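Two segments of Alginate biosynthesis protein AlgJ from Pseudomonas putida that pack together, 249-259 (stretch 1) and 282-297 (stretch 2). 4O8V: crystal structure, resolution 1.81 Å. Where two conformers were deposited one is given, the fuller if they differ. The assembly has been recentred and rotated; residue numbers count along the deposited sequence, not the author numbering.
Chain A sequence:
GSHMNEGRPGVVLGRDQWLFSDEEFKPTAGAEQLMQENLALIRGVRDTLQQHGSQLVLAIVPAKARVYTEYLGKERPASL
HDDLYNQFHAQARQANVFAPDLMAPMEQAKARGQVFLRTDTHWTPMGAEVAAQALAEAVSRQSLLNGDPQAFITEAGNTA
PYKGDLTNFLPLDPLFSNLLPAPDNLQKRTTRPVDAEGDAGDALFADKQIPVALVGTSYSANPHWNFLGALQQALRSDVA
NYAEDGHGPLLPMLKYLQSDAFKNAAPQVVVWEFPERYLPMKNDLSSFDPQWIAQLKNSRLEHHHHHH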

# COMPACT_ATOMS: atom_id res chain seq x y z
N PRO A 249 3.37 7.28 0.46
CA PRO A 249 2.03 7.16 -0.12
C PRO A 249 1.34 8.50 -0.41
O PRO A 249 0.43 8.53 -1.25
CB PRO A 249 1.27 6.39 0.96
CG PRO A 249 1.93 6.81 2.24
CD PRO A 249 3.40 6.92 1.90
N LEU A 250 1.77 9.58 0.24
CA LEU A 250 1.06 10.87 0.12
C LEU A 250 1.51 11.69 -1.10
O LEU A 250 0.67 12.19 -1.86
CB LEU A 250 1.23 11.71 1.40
CG LEU A 250 0.53 13.08 1.33
CD1 LEU A 250 -0.99 12.91 1.17
CD2 LEU A 250 0.86 13.91 2.56
N LEU A 251 2.82 11.85 -1.28
CA LEU A 251 3.34 12.66 -2.38
C LEU A 251 2.84 12.21 -3.76
O LEU A 251 2.47 13.05 -4.59
CB LEU A 251 4.88 12.69 -2.35
CG LEU A 251 5.52 13.92 -1.68
CD1 LEU A 251 4.91 14.16 -0.31
CD2 LEU A 251 7.03 13.77 -1.56
N PRO A 252 2.82 10.89 -4.03
CA PRO A 252 2.22 10.52 -5.32
C PRO A 252 0.73 10.87 -5.42
O PRO A 252 0.28 11.15 -6.53
CB PRO A 252 2.41 8.99 -5.38
CG PRO A 252 3.57 8.73 -4.51
CD PRO A 252 3.42 9.72 -3.36
N MSE A 253 -0.01 10.86 -4.31
CA MSE A 253 -1.42 11.25 -4.38
C MSE A 253 -1.55 12.75 -4.65
O MSE A 253 -2.38 13.16 -5.47
CB MSE A 253 -2.18 10.90 -3.11
CG MSE A 253 -3.60 11.42 -3.09
SE MSE A 253 -4.72 10.76 -4.59
CE MSE A 253 -5.04 9.05 -3.80
N LEU A 254 -0.73 13.57 -4.00
CA LEU A 254 -0.81 15.02 -4.26
C LEU A 254 -0.42 15.34 -5.71
O LEU A 254 -1.03 16.21 -6.37
CB LEU A 254 0.05 15.80 -3.26
CG LEU A 254 -0.25 15.49 -1.79
CD1 LEU A 254 0.72 16.24 -0.88
CD2 LEU A 254 -1.69 15.86 -1.45
N LYS A 255 0.59 14.64 -6.22
CA LYS A 255 0.99 14.79 -7.61
C LYS A 255 -0.17 14.45 -8.54
O LYS A 255 -0.46 15.18 -9.49
CB LYS A 255 2.20 13.91 -7.92
CG LYS A 255 2.64 13.93 -9.37
CD LYS A 255 4.03 13.32 -9.51
CE LYS A 255 4.31 12.86 -10.92
NZ LYS A 255 5.66 12.21 -10.99
N TYR A 256 -0.83 13.33 -8.25
CA TYR A 256 -1.98 12.91 -9.05
C TYR A 256 -3.10 13.97 -9.10
O TYR A 256 -3.65 14.26 -10.16
CB TYR A 256 -2.55 11.59 -8.52
CG TYR A 256 -3.76 11.14 -9.31
CD1 TYR A 256 -3.65 10.82 -10.65
CD2 TYR A 256 -5.01 11.06 -8.71
CE1 TYR A 256 -4.76 10.43 -11.37
CE2 TYR A 256 -6.12 10.68 -9.43
CZ TYR A 256 -5.99 10.36 -10.74
OH TYR A 256 -7.11 9.97 -11.44
N LEU A 257 -3.42 14.54 -7.95
CA LEU A 257 -4.48 15.55 -7.90
C LEU A 257 -4.15 16.79 -8.72
O LEU A 257 -5.04 17.47 -9.20
CB LEU A 257 -4.75 15.99 -6.45
CG LEU A 257 -5.30 14.88 -5.54
CD1 LEU A 257 -5.40 15.40 -4.11
CD2 LEU A 257 -6.66 14.41 -6.04
N GLN A 258 -2.86 17.08 -8.88
CA GLN A 258 -2.44 18.24 -9.67
C GLN A 258 -2.25 17.91 -11.15
O GLN A 258 -1.95 18.80 -11.96
CB GLN A 258 -1.14 18.82 -9.10
CG GLN A 258 -1.28 19.36 -7.69
CD GLN A 258 -0.07 20.19 -7.25
OE1 GLN A 258 1.07 19.93 -7.67
NE2 GLN A 258 -0.31 21.19 -6.42
N SER A 259 -2.44 16.64 -11.51
CA SER A 259 -2.12 16.18 -12.87
C SER A 259 -3.22 16.48 -13.89
O SER A 259 -4.41 16.55 -13.56
CB SER A 259 -1.85 14.67 -12.87
OG SER A 259 -3.06 13.94 -12.75
N LYS A 282 6.71 11.78 8.79
CA LYS A 282 6.65 13.12 8.19
C LYS A 282 6.72 13.06 6.68
O LYS A 282 7.43 12.26 6.10
CB LYS A 282 7.78 14.00 8.73
CG LYS A 282 7.71 15.45 8.27
CD LYS A 282 7.69 16.40 9.47
CE LYS A 282 7.89 17.85 9.06
NZ LYS A 282 9.30 18.14 8.68
N ASN A 283 5.92 13.89 6.03
CA ASN A 283 5.99 14.02 4.59
C ASN A 283 6.56 15.36 4.23
O ASN A 283 6.22 16.37 4.85
CB ASN A 283 4.62 13.84 3.97
CG ASN A 283 4.19 12.41 4.01
OD1 ASN A 283 4.82 11.58 3.37
ND2 ASN A 283 3.16 12.11 4.77
N ASP A 284 7.44 15.39 3.24
CA ASP A 284 8.04 16.65 2.83
C ASP A 284 7.09 17.35 1.86
O ASP A 284 6.97 16.95 0.70
CB ASP A 284 9.41 16.40 2.21
CG ASP A 284 10.05 17.66 1.66
OD1 ASP A 284 9.60 18.78 2.00
OD2 ASP A 284 11.03 17.54 0.90
N LEU A 285 6.42 18.39 2.34
CA LEU A 285 5.48 19.15 1.53
C LEU A 285 6.07 20.45 1.01
O LEU A 285 5.33 21.31 0.51
CB LEU A 285 4.21 19.46 2.32
CG LEU A 285 3.52 18.22 2.92
CD1 LEU A 285 2.32 18.66 3.73
CD2 LEU A 285 3.11 17.27 1.83
N SER A 286 7.39 20.59 1.11
CA SER A 286 8.05 21.86 0.81
C SER A 286 7.83 22.30 -0.63
O SER A 286 7.92 23.49 -0.93
CB SER A 286 9.55 21.78 1.09
OG SER A 286 10.16 20.82 0.25
N SER A 287 7.54 21.35 -1.52
CA SER A 287 7.38 21.69 -2.94
C SER A 287 5.95 22.08 -3.30
O SER A 287 5.67 22.48 -4.43
CB SER A 287 7.81 20.52 -3.83
OG SER A 287 6.90 19.44 -3.74
N PHE A 288 5.03 21.99 -2.34
CA PHE A 288 3.65 22.37 -2.62
C PHE A 288 3.29 23.77 -2.13
O PHE A 288 3.84 24.26 -1.14
CB PHE A 288 2.70 21.34 -2.02
CG PHE A 288 2.89 19.97 -2.57
CD1 PHE A 288 2.32 19.61 -3.78
CD2 PHE A 288 3.67 19.03 -1.90
CE1 PHE A 288 2.51 18.34 -4.30
CE2 PHE A 288 3.87 17.76 -2.42
CZ PHE A 288 3.28 17.42 -3.62
N ASP A 289 2.38 24.41 -2.84
CA ASP A 289 1.88 25.73 -2.46
C ASP A 289 1.17 25.64 -1.10
O ASP A 289 0.24 24.84 -0.95
CB ASP A 289 0.91 26.24 -3.55
CG ASP A 289 0.47 27.68 -3.33
OD1 ASP A 289 0.72 28.22 -2.24
OD2 ASP A 289 -0.13 28.26 -4.26
N PRO A 290 1.59 26.45 -0.11
CA PRO A 290 0.91 26.35 1.18
C PRO A 290 -0.60 26.62 1.09
O PRO A 290 -1.38 26.06 1.86
CB PRO A 290 1.61 27.41 2.03
CG PRO A 290 2.25 28.34 1.04
CD PRO A 290 2.67 27.45 -0.08
N GLN A 291 -1.02 27.46 0.15
CA GLN A 291 -2.43 27.74 -0.02
C GLN A 291 -3.20 26.47 -0.38
O GLN A 291 -4.33 26.27 0.07
CB GLN A 291 -2.65 28.80 -1.10
CG GLN A 291 -2.31 30.16 -0.65
CD GLN A 291 -3.07 31.21 -1.42
OE1 GLN A 291 -3.69 30.93 -2.44
NE2 GLN A 291 -3.05 32.43 -0.91
N TRP A 292 -2.57 25.61 -1.17
CA TRP A 292 -3.23 24.37 -1.56
C TRP A 292 -3.25 23.38 -0.41
O TRP A 292 -4.25 22.69 -0.19
CB TRP A 292 -2.55 23.76 -2.77
CG TRP A 292 -3.33 22.59 -3.26
CD1 TRP A 292 -4.68 22.54 -3.51
CD2 TRP A 292 -2.83 21.29 -3.53
NE1 TRP A 292 -5.04 21.28 -3.93
CE2 TRP A 292 -3.92 20.49 -3.95
CE3 TRP A 292 -1.56 20.71 -3.46
CZ2 TRP A 292 -3.77 19.16 -4.31
CZ3 TRP A 292 -1.42 19.39 -3.81
CH2 TRP A 292 -2.51 18.63 -4.24
N ILE A 293 -2.16 23.33 0.35
CA ILE A 293 -2.11 22.48 1.51
C ILE A 293 -3.23 22.89 2.47
O ILE A 293 -3.93 22.03 3.01
CB ILE A 293 -0.73 22.54 2.21
CG1 ILE A 293 0.33 21.90 1.30
CG2 ILE A 293 -0.78 21.85 3.58
CD1 ILE A 293 1.76 22.07 1.79
N ALA A 294 -3.41 24.20 2.63
CA ALA A 294 -4.42 24.75 3.52
C ALA A 294 -5.82 24.31 3.10
O ALA A 294 -6.66 23.99 3.94
CB ALA A 294 -4.34 26.28 3.56
N GLN A 295 -6.07 24.33 1.79
CA GLN A 295 -7.37 23.95 1.25
C GLN A 295 -7.72 22.51 1.59
O GLN A 295 -8.85 22.20 1.97
CB GLN A 295 -7.39 24.14 -0.27
CG GLN A 295 -7.41 25.58 -0.71
CD GLN A 295 -7.80 25.72 -2.16
OE1 GLN A 295 -8.03 24.72 -2.85
NE2 GLN A 295 -7.87 26.95 -2.64
N LEU A 296 -6.72 21.64 1.45
CA LEU A 296 -6.88 20.22 1.72
C LEU A 296 -7.23 19.99 3.18
O LEU A 296 -8.13 19.22 3.50
CB LEU A 296 -5.59 19.46 1.36
CG LEU A 296 -5.31 19.19 -0.12
CD1 LEU A 296 -3.91 18.62 -0.33
CD2 LEU A 296 -6.35 18.22 -0.68
N LYS A 297 -6.54 20.68 4.09
CA LYS A 297 -6.76 20.45 5.50
C LYS A 297 -8.07 21.06 5.98
O LYS A 297 -8.66 20.59 6.95
CB LYS A 297 -5.59 20.99 6.32
CG LYS A 297 -4.29 20.19 6.16
CD LYS A 297 -3.14 20.88 6.89
CE LYS A 297 -3.63 21.47 8.21
NZ LYS A 297 -2.55 22.04 9.05
O HOH W 1 4.43 10.53 0.81
O HOH W 2 1.48 23.24 -5.38

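The contact between 249-259 and 282-297 joins a helix that ends at Leu 257 to a loop that runs into a second helix, 290-297. The two axes come no nearer than 13.1 Å and their N-to-C directions lie 101° apart, so the helices cross nearly at right angles and side chains must fill the gap. The backbones are closest in register where Leu 250 CA lies 7.4 Å from Asn 283 CA and Leu 254 CA 8.8 Å from Phe 288 CA. No hydrogen bond passes directly between the stretches; the 550 Å² they bury is held mainly by apolar contact, with two waters bridging polar groups.

Three residues cover the most surface: Trp 292 (75 Å²), Leu 254 (70 Å²) and Phe 288 (69 Å²). Leu 254 points its CA-to-CB bond toward the other stretch and, in an m, t rotamer, reaches four of its residues. Its CD1 sits 4.1 Å from the centroid of the Phe 288 ring and 21° off the ring normal, which identifies a CH-pi contact over the face. The same methyl is 3.8 Å from Leu 285 CD2, while Leu 254 CD2 lies 3.7 Å from Leu 296 CD1; the fork of the side chain thus touches both the loop and the second helix.

Phe 288 closes a type I turn that begins at Leu 285, and the backbone bond from Phe 288 N to Leu 285 O (2.9 Å) fastens it. Its ring tip approaches the first helix, with CZ 3.6 Å from Leu 254 CB. At the ring edge, CE2 of Phe 288 is 4.2 Å from Leu 251 CG, about two helical turns before Gln 258, whose OE1 lies 4.0 Å from Phe 288 CE1, also near the ring plane.

Trp 292 follows the N-cap Asp 289, whose OD1 accepts from Gln 291 N at 3.1 Å. Its indole meets the C-terminal part of the first helix: CZ3 is 3.9 Å from Leu 254 CB, and CZ2 is 3.9 Å from Leu 257 CB, which approaches the edge. Gln 258 covers one face. Its CG lies 4.1 Å from the centroid of the six-membered ring, 26° off the normal, a second CH-pi contact, and its NE2 is 3.2 Å from Trp 292 CE3. An aliphatic C-H suits such a face because dispersion with the pi electrons, helped by a slight positive charge on the hydrogen, makes the contact favourable.

Water supplies the polar links. Water 2 accepts from Gln 258 NE2 and from Asp 289 N, each at 2.9 Å, tying the amide beside the indole to the start of the second helix. Toward the other end of the contact, water 1 accepts from Leu 251 N at 3.0 Å and donates to Asn 283 OD1 at 2.8 Å. Nearby, Leu 250 CD2 packs 4.1 Å from Leu 285 CD2, and Leu 251 CD1 packs 4.2 Å from Leu 285 CD2, extending the apolar contact along the loop, and also lies 3.6 Å from the carbonyl oxygen Asp 284 O.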